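Local atomic coordinates of NAD-dependent epimerase/dehydratase (Methanobrevibacter ruminantium, PDB entry 6DNT), a protein that probably interconverts UDP-N-acetylglucosamine and UDP-N-acetylgalactosamine by 4-epimerisation with bound NAD, and is captured here holding UDP-N-acetylmuramic acid. Residues Val207-Asn215 / Phe328-Phe339. Residues are numbered along the deposited sequence; the frame is centred on the assembly and turned at random.
Sequences VFGPRQDEN and FEEQLRETVKWF. With NAD (nicotinamide-adenine-dinucleotide), chain B.
Trp338, on the C-terminal helix 328-341, lies against Pro210 and Arg211 in the loop that leaves strand 199-208 of the Rossmann-type sheet, at the type II turn Gly209-Gln212. With CG anti to the backbone N (chi1 -171°), its indole meets the turn with one face. From the root outward, Trp338 CB touches Pro210 CB, and CG lies 3.7 Å from Pro210 CB, which makes a CH-pi contact over the five-membered ring and also neighbours CD1; NE1 and CE2 lie by Arg211 CG, CD2, CE2, CE3 and CZ3 face Arg211 N, CZ2 is near Arg211 CA and CG, and CH2 reaches Arg211 CA at 3.5 Å. Cutting Trp338 back to alanine would remove the indole face, and Pro210 CB and the Arg211 backbone would probably lose their aromatic cover on this side. The guanidinium of Arg211 leaves the contact for Asp54 and Ser50. One turn back, Thr335 OG1 sits 3.4 Å from Gly209 CA while bonding to Gln331 O of its own helix. Nearer the helix start, the Phe208 ring packs against Leu332; the edge of Phe328 meets its face, offset, with planes at 76°, and Gln331 OE1 lies at the rim, 3.5 Å from Phe208 CZ. On the ligand side, Val207 N makes a weak hydrogen bond to NAD O7N, and Gln212 touches the UDP-sugar. Gln212 NE2 also bonds to Val207 O, while the Gln212 carbonyl O meets the edge of Phe339, 3.4 Å from CZ.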
ATOM      1  N   VAL A 207       6.656   8.949 -19.495  1.00 11.15           N
ATOM      2  CA  VAL A 207       6.306  10.300 -19.906  1.00 11.06           C
ATOM      3  C   VAL A 207       7.541  11.009 -20.466  1.00 11.15           C
ATOM      4  O   VAL A 207       8.652  10.791 -19.996  1.00 10.96           O
ATOM      5  CB  VAL A 207       5.687  11.101 -18.744  1.00 10.94           C
ATOM      6  CG1 VAL A 207       5.148  12.443 -19.231  1.00 11.07           C
ATOM      7  CG2 VAL A 207       4.577  10.282 -18.075  1.00 11.21           C
ATOM      8  N   PHE A 208       7.330  11.836 -21.493  1.00 11.27           N
ATOM      9  CA  PHE A 208       8.383  12.698 -22.013  1.00 11.38           C
ATOM     10  C   PHE A 208       7.823  14.044 -22.451  1.00 11.27           C
ATOM     11  O   PHE A 208       6.627  14.182 -22.665  1.00 11.36           O
ATOM     12  CB  PHE A 208       9.132  12.018 -23.185  1.00 11.42           C
ATOM     13  CG  PHE A 208       8.342  11.995 -24.466  1.00 11.74           C
ATOM     14  CD1 PHE A 208       7.364  11.040 -24.678  1.00 11.79           C
ATOM     15  CD2 PHE A 208       8.577  12.942 -25.457  1.00 11.77           C
ATOM     16  CE1 PHE A 208       6.624  11.015 -25.854  1.00 11.96           C
ATOM     17  CE2 PHE A 208       7.827  12.941 -26.627  1.00 11.93           C
ATOM     18  CZ  PHE A 208       6.852  11.974 -26.827  1.00 12.23           C
ATOM     19  N   GLY A 209       8.715  15.016 -22.578  1.00 11.32           N
ATOM     20  CA  GLY A 209       8.374  16.292 -23.194  1.00 11.60           C
ATOM     21  C   GLY A 209       9.098  17.472 -22.606  1.00 11.22           C
ATOM     22  O   GLY A 209      10.011  17.330 -21.794  1.00 11.29           O
ATOM     23  N   PRO A 210       8.699  18.680 -23.027  1.00 12.08           N
ATOM     24  CA  PRO A 210       9.249  19.903 -22.465  1.00 12.38           C
ATOM     25  C   PRO A 210       9.199  19.932 -20.929  1.00 12.57           C
ATOM     26  O   PRO A 210       8.204  19.497 -20.331  1.00 12.81           O
ATOM     27  CB  PRO A 210       8.335  20.984 -23.066  1.00 12.47           C
ATOM     28  CG  PRO A 210       7.894  20.425 -24.355  1.00 12.82           C
ATOM     29  CD  PRO A 210       7.697  18.954 -24.072  1.00 12.73           C
ATOM     30  N   ARG A 211      10.279  20.428 -20.334  1.00 12.50           N
ATOM     31  CA  ARG A 211      10.458  20.667 -18.898  1.00 13.03           C
ATOM     32  C   ARG A 211      10.853  19.429 -18.106  1.00 13.18           C
ATOM     33  O   ARG A 211      10.986  19.508 -16.895  1.00 14.12           O
ATOM     34  CB  ARG A 211       9.221  21.317 -18.261  1.00 13.11           C
ATOM     35  CG  ARG A 211       8.703  22.522 -19.028  1.00 13.71           C
ATOM     36  CD  ARG A 211       7.336  22.916 -18.541  1.00 13.80           C
ATOM     37  NE  ARG A 211       6.758  23.933 -19.402  1.00 14.44           N
ATOM     38  CZ  ARG A 211       5.482  24.284 -19.389  1.00 15.11           C
ATOM     39  NH1 ARG A 211       4.627  23.705 -18.548  1.00 14.74           N
ATOM     40  NH2 ARG A 211       5.059  25.242 -20.211  1.00 16.16           N
ATOM     41  N   GLN A 212      11.069  18.298 -18.776  1.00 13.33           N
ATOM     42  CA  GLN A 212      11.545  17.104 -18.088  1.00 13.37           C
ATOM     43  C   GLN A 212      13.004  17.266 -17.703  1.00 14.43           C
ATOM     44  O   GLN A 212      13.792  17.818 -18.474  1.00 15.72           O
ATOM     45  CB  GLN A 212      11.364  15.891 -18.977  1.00 12.84           C
ATOM     46  CG  GLN A 212      11.590  14.569 -18.276  1.00 12.66           C
ATOM     47  CD  GLN A 212      11.129  13.399 -19.112  1.00 12.77           C
ATOM     48  OE1 GLN A 212      11.108  13.465 -20.345  1.00 13.06           O
ATOM     49  NE2 GLN A 212      10.704  12.338 -18.450  1.00 12.72           N
ATOM     50  N   ASP A 213      13.368  16.780 -16.527  1.00 14.71           N
ATOM     51  CA  ASP A 213      14.739  16.907 -16.038  1.00 16.54           C
ATOM     52  C   ASP A 213      15.711  16.070 -16.856  1.00 17.15           C
ATOM     53  O   ASP A 213      15.405  14.939 -17.173  1.00 15.61           O
ATOM     54  CB  ASP A 213      14.835  16.471 -14.581  1.00 18.26           C
ATOM     55  CG  ASP A 213      16.252  16.456 -14.094  1.00 20.41           C
ATOM     56  OD1 ASP A 213      16.896  17.532 -14.133  1.00 21.44           O
ATOM     57  OD2 ASP A 213      16.753  15.367 -13.742  1.00 21.51           O
ATOM     58  N   GLU A 214      16.859  16.655 -17.196  1.00 18.16           N
ATOM     59  CA  GLU A 214      17.949  15.937 -17.860  1.00 20.15           C
ATOM     60  C   GLU A 214      19.204  15.814 -16.990  1.00 20.82           C
ATOM     61  O   GLU A 214      20.110  15.064 -17.341  1.00 21.68           O
ATOM     62  CB  GLU A 214      18.299  16.601 -19.209  1.00 21.57           C
ATOM     63  CG  GLU A 214      19.254  17.798 -19.164  1.00 23.30           C
ATOM     64  CD  GLU A 214      18.581  19.100 -18.800  1.00 25.26           C
ATOM     65  OE1 GLU A 214      17.760  19.119 -17.859  1.00 27.06           O
ATOM     66  OE2 GLU A 214      18.885  20.121 -19.458  1.00 28.37           O
ATOM     67  N   ASN A 215      19.255  16.529 -15.869  1.00 22.21           N
ATOM     68  CA  ASN A 215      20.484  16.673 -15.078  1.00 25.37           C
ATOM     69  C   ASN A 215      20.746  15.606 -14.029  1.00 24.80           C
ATOM     70  O   ASN A 215      21.903  15.350 -13.698  1.00 25.21           O
ATOM     71  CB  ASN A 215      20.511  18.050 -14.415  1.00 27.72           C
ATOM     72  CG  ASN A 215      20.624  19.165 -15.425  1.00 30.20           C
ATOM     73  OD1 ASN A 215      21.335  19.035 -16.428  1.00 32.82           O
ATOM     74  ND2 ASN A 215      19.921  20.265 -15.179  1.00 32.48           N
ATOM     75  N   PHE A 328       4.534  11.139 -32.816  1.00 21.21           N
ATOM     76  CA  PHE A 328       5.775  11.031 -32.027  1.00 20.84           C
ATOM     77  C   PHE A 328       6.867  11.986 -32.488  1.00 20.94           C
ATOM     78  O   PHE A 328       7.479  12.670 -31.677  1.00 18.66           O
ATOM     79  CB  PHE A 328       6.285   9.591 -32.025  1.00 21.13           C
ATOM     80  CG  PHE A 328       7.424   9.346 -31.073  1.00 21.76           C
ATOM     81  CD1 PHE A 328       7.291   9.645 -29.721  1.00 20.89           C
ATOM     82  CD2 PHE A 328       8.625   8.797 -31.515  1.00 22.07           C
ATOM     83  CE1 PHE A 328       8.328   9.417 -28.835  1.00 21.18           C
ATOM     84  CE2 PHE A 328       9.663   8.554 -30.624  1.00 22.82           C
ATOM     85  CZ  PHE A 328       9.511   8.865 -29.278  1.00 21.93           C
ATOM     86  N   GLU A 329       7.101  12.053 -33.796  1.00 22.51           N
ATOM     87  CA  GLU A 329       8.124  12.952 -34.314  1.00 24.56           C
ATOM     88  C   GLU A 329       7.797  14.415 -33.998  1.00 22.40           C
ATOM     89  O   GLU A 329       8.678  15.164 -33.580  1.00 22.07           O
ATOM     90  CB  GLU A 329       8.328  12.740 -35.823  1.00 28.16           C
ATOM     91  CG  GLU A 329       9.527  13.482 -36.400  1.00 32.74           C
ATOM     92  CD  GLU A 329       9.566  13.441 -37.920  1.00 36.39           C
ATOM     93  OE1 GLU A 329       9.327  12.355 -38.493  1.00 39.47           O
ATOM     94  OE2 GLU A 329       9.830  14.498 -38.540  1.00 39.73           O
ATOM     95  N   GLU A 330       6.538  14.810 -34.177  1.00 22.15           N
ATOM     96  CA  GLU A 330       6.107  16.176 -33.863  1.00 23.12           C
ATOM     97  C   GLU A 330       6.339  16.500 -32.386  1.00 20.51           C
ATOM     98  O   GLU A 330       6.845  17.570 -32.049  1.00 19.82           O
ATOM     99  CB  GLU A 330       4.634  16.386 -34.236  1.00 26.07           C
ATOM    100  CG  GLU A 330       4.186  17.840 -34.157  1.00 30.12           C
ATOM    101  CD  GLU A 330       2.876  18.145 -34.877  0.70 33.13           C
ATOM    102  OE1 GLU A 330       2.271  17.244 -35.494  0.70 35.54           O
ATOM    103  OE2 GLU A 330       2.448  19.318 -34.826  0.70 37.42           O
ATOM    104  N   GLN A 331       5.998  15.549 -31.518  1.00 19.38           N
ATOM    105  CA  GLN A 331       6.206  15.713 -30.073  1.00 18.36           C
ATOM    106  C   GLN A 331       7.682  15.789 -29.700  1.00 17.69           C
ATOM    107  O   GLN A 331       8.088  16.616 -28.873  1.00 16.78           O
ATOM    108  CB  GLN A 331       5.531  14.579 -29.307  1.00 18.18           C
ATOM    109  CG  GLN A 331       4.011  14.615 -29.430  1.00 18.11           C
ATOM    110  CD  GLN A 331       3.347  13.304 -29.097  1.00 18.16           C
ATOM    111  OE1 GLN A 331       4.011  12.313 -28.807  1.00 17.71           O
ATOM    112  NE2 GLN A 331       2.021  13.290 -29.139  1.00 19.15           N
ATOM    113  N   LEU A 332       8.487  14.945 -30.337  1.00 18.09           N
ATOM    114  CA  LEU A 332       9.934  15.020 -30.155  1.00 18.18           C
ATOM    115  C   LEU A 332      10.505  16.350 -30.654  1.00 18.23           C
ATOM    116  O   LEU A 332      11.366  16.925 -30.013  1.00 16.55           O
ATOM    117  CB  LEU A 332      10.652  13.848 -30.842  1.00 19.28           C
ATOM    118  CG  LEU A 332      10.577  12.486 -30.174  1.00 19.97           C
ATOM    119  CD1 LEU A 332      11.279  11.481 -31.074  1.00 21.12           C
ATOM    120  CD2 LEU A 332      11.213  12.516 -28.790  1.00 19.88           C
ATOM    121  N   ARG A 333      10.002  16.857 -31.779  1.00 19.54           N
ATOM    122  CA  ARG A 333      10.461  18.163 -32.275  1.00 20.57           C
ATOM    123  C   ARG A 333      10.170  19.287 -31.277  1.00 19.79           C
ATOM    124  O   ARG A 333      11.021  20.113 -30.995  1.00 19.83           O
ATOM    125  CB  ARG A 333       9.879  18.462 -33.668  1.00 22.86           C
ATOM    126  CG  ARG A 333      10.531  17.621 -34.753  1.00 25.82           C
ATOM    127  CD  ARG A 333      10.024  17.928 -36.157  1.00 28.53           C
ATOM    128  NE  ARG A 333      10.590  16.976 -37.118  1.00 31.11           N
ATOM    129  CZ  ARG A 333      11.851  16.992 -37.573  1.00 30.99           C
ATOM    130  NH1 ARG A 333      12.726  17.921 -37.184  1.00 30.32           N
ATOM    131  NH2 ARG A 333      12.247  16.053 -38.428  1.00 31.31           N
ATOM    132  N   GLU A 334       8.976  19.267 -30.697  1.00 19.42           N
ATOM    133  CA  GLU A 334       8.601  20.230 -29.662  1.00 20.18           C
ATOM    134  C   GLU A 334       9.489  20.115 -28.418  1.00 17.98           C
ATOM    135  O   GLU A 334       9.872  21.108 -27.821  1.00 17.57           O
ATOM    136  CB  GLU A 334       7.119  20.027 -29.301  1.00 22.75           C
ATOM    137  CG  GLU A 334       6.458  21.189 -28.594  1.00 26.03           C
ATOM    138  CD  GLU A 334       4.937  21.148 -28.714  1.00 28.61           C
ATOM    139  OE1 GLU A 334       4.402  21.781 -29.658  1.00 32.85           O
ATOM    140  OE2 GLU A 334       4.272  20.469 -27.897  1.00 27.19           O
ATOM    141  N   THR A 335       9.829  18.882 -28.044  1.00 16.57           N
ATOM    142  CA  THR A 335      10.716  18.621 -26.915  1.00 15.82           C
ATOM    143  C   THR A 335      12.131  19.144 -27.179  1.00 16.33           C
ATOM    144  O   THR A 335      12.724  19.818 -26.343  1.00 16.84           O
ATOM    145  CB  THR A 335      10.726  17.109 -26.604  1.00 15.27           C
ATOM    146  OG1 THR A 335       9.381  16.679 -26.380  1.00 14.64           O
ATOM    147  CG2 THR A 335      11.585  16.783 -25.402  1.00 15.06           C
ATOM    148  N   VAL A 336      12.658  18.845 -28.366  1.00 17.21           N
ATOM    149  CA  VAL A 336      13.978  19.325 -28.772  1.00 17.95           C
ATOM    150  C   VAL A 336      14.024  20.856 -28.759  1.00 18.80           C
ATOM    151  O   VAL A 336      14.956  21.446 -28.214  1.00 18.54           O
ATOM    152  CB  VAL A 336      14.360  18.773 -30.165  1.00 18.40           C
ATOM    153  CG1 VAL A 336      15.557  19.520 -30.751  1.00 19.26           C
ATOM    154  CG2 VAL A 336      14.669  17.289 -30.069  1.00 18.26           C
ATOM    155  N   LYS A 337      13.007  21.488 -29.336  1.00 20.52           N
ATOM    156  CA  LYS A 337      12.955  22.956 -29.364  1.00 22.18           C
ATOM    157  C   LYS A 337      12.956  23.540 -27.954  1.00 21.68           C
ATOM    158  O   LYS A 337      13.649  24.525 -27.685  1.00 21.76           O
ATOM    159  CB  LYS A 337      11.771  23.478 -30.202  1.00 23.87           C
ATOM    160  CG  LYS A 337      11.894  23.178 -31.695  1.00 25.91           C
ATOM    161  CD  LYS A 337      10.731  23.658 -32.551  1.00 27.04           C
ATOM    162  CE  LYS A 337      10.713  22.990 -33.915  1.00 27.82           C
ATOM    163  NZ  LYS A 337       9.557  23.452 -34.730  1.00 29.09           N
ATOM    164  N   TRP A 338      12.242  22.895 -27.030  1.00 20.14           N
ATOM    165  CA  TRP A 338      12.322  23.289 -25.646  1.00 20.51           C
ATOM    166  C   TRP A 338      13.753  23.187 -25.069  1.00 19.77           C
ATOM    167  O   TRP A 338      14.262  24.161 -24.486  1.00 20.72           O
ATOM    168  CB  TRP A 338      11.309  22.518 -24.781  1.00 20.96           C
ATOM    169  CG  TRP A 338      11.281  23.106 -23.472  1.00 21.01           C
ATOM    170  CD1 TRP A 338      10.545  24.195 -23.075  1.00 21.70           C
ATOM    171  CD2 TRP A 338      12.076  22.731 -22.364  1.00 20.31           C
ATOM    172  NE1 TRP A 338      10.823  24.496 -21.774  1.00 20.88           N
ATOM    173  CE2 TRP A 338      11.759  23.612 -21.311  1.00 20.51           C
ATOM    174  CE3 TRP A 338      13.022  21.721 -22.145  1.00 19.83           C
ATOM    175  CZ2 TRP A 338      12.354  23.524 -20.064  1.00 20.68           C
ATOM    176  CZ3 TRP A 338      13.607  21.632 -20.907  1.00 20.09           C
ATOM    177  CH2 TRP A 338      13.273  22.533 -19.875  1.00 21.12           C
ATOM    178  N   PHE A 339      14.424  22.047 -25.258  1.00 18.56           N
ATOM    179  CA  PHE A 339      15.787  21.887 -24.745  1.00 18.63           C
ATOM    180  C   PHE A 339      16.769  22.868 -25.383  1.00 19.09           C
ATOM    181  O   PHE A 339      17.655  23.358 -24.702  1.00 20.85           O
ATOM    182  CB  PHE A 339      16.286  20.438 -24.877  1.00 18.24           C
ATOM    183  CG  PHE A 339      15.758  19.540 -23.795  1.00 17.89           C
ATOM    184  CD1 PHE A 339      16.294  19.597 -22.522  1.00 18.42           C
ATOM    185  CD2 PHE A 339      14.702  18.680 -24.033  1.00 17.59           C
ATOM    186  CE1 PHE A 339      15.805  18.799 -21.507  1.00 18.38           C
ATOM    187  CE2 PHE A 339      14.204  17.873 -23.017  1.00 18.22           C
ATOM    188  CZ  PHE A 339      14.754  17.936 -21.755  1.00 17.90           C
TER
HETATM  189  PA  NAD B 401       8.536  16.369 -10.717  1.00 10.97           P
HETATM  190  O1A NAD B 401       8.877  17.259 -11.875  1.00 10.85           O
HETATM  191  O2A NAD B 401       9.586  16.093  -9.698  1.00 11.10           O
HETATM  192  O5B NAD B 401       7.236  17.020 -10.020  1.00 11.24           O
HETATM  193  C5B NAD B 401       6.937  16.797  -8.644  1.00 11.34           C
HETATM  194  C4B NAD B 401       6.640  18.162  -8.057  1.00 11.01           C
HETATM  195  O4B NAD B 401       6.222  17.985  -6.701  1.00 11.22           O
HETATM  196  C3B NAD B 401       7.862  19.072  -8.021  1.00 11.11           C
HETATM  197  O3B NAD B 401       7.505  20.338  -8.558  1.00 11.15           O
HETATM  198  C2B NAD B 401       8.272  19.133  -6.558  1.00 11.06           C
HETATM  199  O2B NAD B 401       8.882  20.363  -6.130  1.00 11.33           O
HETATM  200  C1B NAD B 401       6.955  18.865  -5.855  1.00 10.92           C
HETATM  201  N9A NAD B 401       7.031  18.178  -4.558  1.00 11.60           N
HETATM  202  C8A NAD B 401       7.675  17.020  -4.272  1.00 11.47           C
HETATM  203  N7A NAD B 401       7.461  16.655  -2.984  1.00 12.16           N
HETATM  204  C5A NAD B 401       6.624  17.584  -2.447  1.00 12.17           C
HETATM  205  C6A NAD B 401       5.991  17.804  -1.137  1.00 12.77           C
HETATM  206  N6A NAD B 401       6.209  16.941  -0.133  1.00 13.25           N
HETATM  207  N1A NAD B 401       5.191  18.907  -0.995  1.00 12.26           N
HETATM  208  C2A NAD B 401       4.977  19.770  -2.003  1.00 11.98           C
HETATM  209  N3A NAD B 401       5.523  19.630  -3.234  1.00 11.69           N
HETATM  210  C4A NAD B 401       6.340  18.566  -3.486  1.00 11.80           C
HETATM  211  O3  NAD B 401       7.972  14.961 -11.259  1.00 10.71           O
HETATM  212  PN  NAD B 401       7.001  14.665 -12.475  1.00 10.65           P
HETATM  213  O1N NAD B 401       6.260  15.889 -12.922  1.00 10.76           O
HETATM  214  O2N NAD B 401       7.744  13.839 -13.490  1.00 11.55           O
HETATM  215  O5D NAD B 401       5.989  13.664 -11.742  1.00 10.63           O
HETATM  216  C5D NAD B 401       4.681  14.116 -11.375  1.00 10.59           C
HETATM  217  C4D NAD B 401       3.897  12.915 -10.853  1.00 10.70           C
HETATM  218  O4D NAD B 401       3.777  11.944 -11.895  1.00 10.80           O
HETATM  219  C3D NAD B 401       4.575  12.224  -9.675  1.00 10.94           C
HETATM  220  O3D NAD B 401       3.592  11.754  -8.734  1.00 10.88           O
HETATM  221  C2D NAD B 401       5.280  11.059 -10.324  1.00 11.35           C
HETATM  222  O2D NAD B 401       5.524  10.004  -9.403  1.00 12.39           O
HETATM  223  C1D NAD B 401       4.304  10.696 -11.421  1.00 11.27           C
HETATM  224  N1N NAD B 401       4.877   9.950 -12.547  1.00 11.82           N
HETATM  225  C2N NAD B 401       5.764  10.518 -13.383  1.00 11.77           C
HETATM  226  C3N NAD B 401       6.285   9.804 -14.458  1.00 12.01           C
HETATM  227  C7N NAD B 401       7.294  10.379 -15.425  1.00 12.13           C
HETATM  228  O7N NAD B 401       7.688   9.668 -16.343  1.00 12.23           O
HETATM  229  N7N NAD B 401       7.781  11.607 -15.280  1.00 11.76           N
HETATM  230  C4N NAD B 401       5.845   8.491 -14.646  1.00 12.63           C
HETATM  231  C5N NAD B 401       4.939   7.920 -13.768  1.00 12.48           C
HETATM  232  C6N NAD B 401       4.474   8.672 -12.708  1.00 12.42           C